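PDB 5GMX: carboxylesterase from Uncultured bacterium, which hydrolyses carboxylic esters as a family VIII carboxylesterase with a beta-lactamase-like fold and also acts on oxyimino cephalosporins. Local coordinates for residues A[20-25]-A[377-382]. Numbering follows the deposited sequence.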
loop_
_atom_site.group_PDB
_atom_site.type_symbol
_atom_site.label_atom_id
_atom_site.label_comp_id
_atom_site.label_asym_id
_atom_site.label_seq_id
_atom_site.Cartn_x
_atom_site.Cartn_y
_atom_site.Cartn_z
ATOM N N ASP A 20 -14.110 -13.515 16.114
ATOM C CA ASP A 20 -13.412 -14.443 16.994
ATOM C C ASP A 20 -11.935 -14.519 16.634
ATOM O O ASP A 20 -11.075 -14.372 17.510
ATOM C CB ASP A 20 -14.057 -15.833 16.943
ATOM C CG ASP A 20 -15.489 -15.838 17.487
ATOM O OD1 ASP A 20 -15.843 -14.915 18.258
ATOM O OD2 ASP A 20 -16.261 -16.765 17.152
ATOM N N ALA A 21 -11.640 -14.676 15.343
ATOM C CA ALA A 21 -10.245 -14.774 14.924
ATOM C C ALA A 21 -9.505 -13.510 15.353
ATOM O O ALA A 21 -8.410 -13.589 15.919
ATOM C CB ALA A 21 -10.137 -14.987 13.432
ATOM N N PHE A 22 -10.137 -12.353 15.145
ATOM C CA PHE A 22 -9.504 -11.092 15.509
ATOM C C PHE A 22 -9.159 -11.140 17.003
ATOM O O PHE A 22 -7.995 -10.943 17.395
ATOM C CB PHE A 22 -10.422 -9.911 15.167
ATOM C CG PHE A 22 -9.769 -8.559 15.312
ATOM C CD1 PHE A 22 -8.709 -8.198 14.498
ATOM C CD2 PHE A 22 -10.241 -7.638 16.230
ATOM C CE1 PHE A 22 -8.110 -6.955 14.619
ATOM C CE2 PHE A 22 -9.641 -6.394 16.359
ATOM C CZ PHE A 22 -8.579 -6.051 15.553
ATOM N N ALA A 23 -10.154 -11.500 17.817
ATOM C CA ALA A 23 -9.983 -11.518 19.269
ATOM C C ALA A 23 -8.907 -12.518 19.636
ATOM O O ALA A 23 -8.108 -12.278 20.546
ATOM C CB ALA A 23 -11.299 -11.862 19.971
ATOM N N ALA A 24 -8.875 -13.627 18.898
ATOM C CA ALA A 24 -7.947 -14.704 19.202
ATOM C C ALA A 24 -6.512 -14.201 19.115
ATOM O O ALA A 24 -5.679 -14.568 19.947
ATOM C CB ALA A 24 -8.162 -15.882 18.267
ATOM N N ASN A 25 -6.232 -13.316 18.152
ATOM C CA ASN A 25 -4.855 -12.855 17.974
ATOM C C ASN A 25 -4.367 -12.074 19.189
ATOM O O ASN A 25 -3.165 -11.989 19.438
ATOM C CB ASN A 25 -4.718 -12.003 16.715
ATOM C CG ASN A 25 -4.699 -12.831 15.455
ATOM O OD1 ASN A 25 -4.228 -13.962 15.456
ATOM N ND2 ASN A 25 -5.232 -12.278 14.374
ATOM N N VAL A 377 -3.214 -14.565 8.172
ATOM C CA VAL A 377 -3.630 -15.879 7.693
ATOM C C VAL A 377 -4.899 -16.335 8.405
ATOM O O VAL A 377 -5.849 -16.805 7.770
ATOM C CB VAL A 377 -2.529 -16.930 7.895
ATOM C CG1 VAL A 377 -3.032 -18.305 7.498
ATOM C CG2 VAL A 377 -1.280 -16.550 7.099
ATOM N N ARG A 378 -4.910 -16.154 9.724
ATOM C CA ARG A 378 -6.050 -16.521 10.557
ATOM C C ARG A 378 -7.300 -15.741 10.174
ATOM O O ARG A 378 -8.400 -16.314 10.042
ATOM C CB ARG A 378 -5.723 -16.282 12.034
ATOM C CG ARG A 378 -6.743 -16.845 13.000
ATOM C CD ARG A 378 -6.281 -16.664 14.443
ATOM N NE ARG A 378 -6.757 -17.739 15.312
ATOM C CZ ARG A 378 -6.213 -18.044 16.488
ATOM N NH1 ARG A 378 -5.170 -17.355 16.935
ATOM N NH2 ARG A 378 -6.707 -19.039 17.218
ATOM N N LEU A 379 -7.134 -14.428 10.025
ATOM C CA LEU A 379 -8.265 -13.577 9.659
ATOM C C LEU A 379 -8.843 -13.930 8.294
ATOM O O LEU A 379 -10.071 -13.919 8.106
ATOM C CB LEU A 379 -7.844 -12.112 9.683
ATOM C CG LEU A 379 -7.550 -11.585 11.083
ATOM C CD1 LEU A 379 -6.786 -10.275 10.992
ATOM C CD2 LEU A 379 -8.849 -11.402 11.855
ATOM N N ILE A 380 -7.952 -14.196 7.337
ATOM C CA ILE A 380 -8.341 -14.567 5.978
ATOM C C ILE A 380 -9.095 -15.899 5.958
ATOM O O ILE A 380 -10.148 -16.032 5.304
ATOM C CB ILE A 380 -7.111 -14.660 5.037
ATOM C CG1 ILE A 380 -6.536 -13.268 4.756
ATOM C CG2 ILE A 380 -7.488 -15.303 3.722
ATOM C CD1 ILE A 380 -5.159 -13.287 4.103
ATOM N N GLU A 381 -8.572 -16.884 6.683
ATOM C CA GLU A 381 -9.247 -18.175 6.722
ATOM C C GLU A 381 -10.649 -18.026 7.330
ATOM O O GLU A 381 -11.646 -18.546 6.784
ATOM C CB GLU A 381 -8.427 -19.204 7.509
ATOM C CG GLU A 381 -8.818 -20.646 7.166
ATOM C CD GLU A 381 -8.462 -21.652 8.251
ATOM O OE1 GLU A 381 -7.322 -21.600 8.763
ATOM O OE2 GLU A 381 -9.320 -22.507 8.578
ATOM N N ALA A 382 -10.731 -17.288 8.436
ATOM C CA ALA A 382 -12.023 -17.074 9.088
ATOM C C ALA A 382 -12.998 -16.405 8.133
ATOM O O ALA A 382 -14.142 -16.821 8.015
ATOM C CB ALA A 382 -11.860 -16.246 10.344
#
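A21 on the N-terminal helix 16-27 packs against R378, L379 and A382 on the C-terminal helix 374-385; these two terminal helices lie together on one face of the antiparallel sheet, as in the serine beta-lactamase fold. The short segments run antiparallel at 164°, with axes 9.0 Å apart. Small side chains allow this spacing: A21 CB points toward the partner helix and meets A382 CB at 3.8 Å, and the aliphatic start of R378 passes beside the same methyl, its CG 3.9 Å from A21 CB.

On the sheet side, L379 CD2 lies 3.7 Å from F22 N. With CG anti to its backbone N (chi1 -171°), F22 carries its ring toward A34 and F36 of strand 33-40, while CB and one ring edge stay against L379 CD2; L379 also touches F36, so both helices share one hydrophobic layer over the strands.

On the outer side, R378 extends across A24 and bends at chi3. The guanidinium lies flat over the A24 methyl, with CB 3.4 Å from CZ. The N25 amide and R378 chain run alongside one another in opposing senses, amide and guanidinium planes 65° apart, with OD1 3.5 Å from R378 CD. A salt bridge of R378 NH1 with D28, just beyond helix 16-27, holds the guanidinium at the outer margin. The chemistry is thus mixed: alanine methyls and L379 pack apolarly, while the buried N25 amide sits between L379 and the R378 chain, its ND2 giving R375 O a weak hydrogen bond.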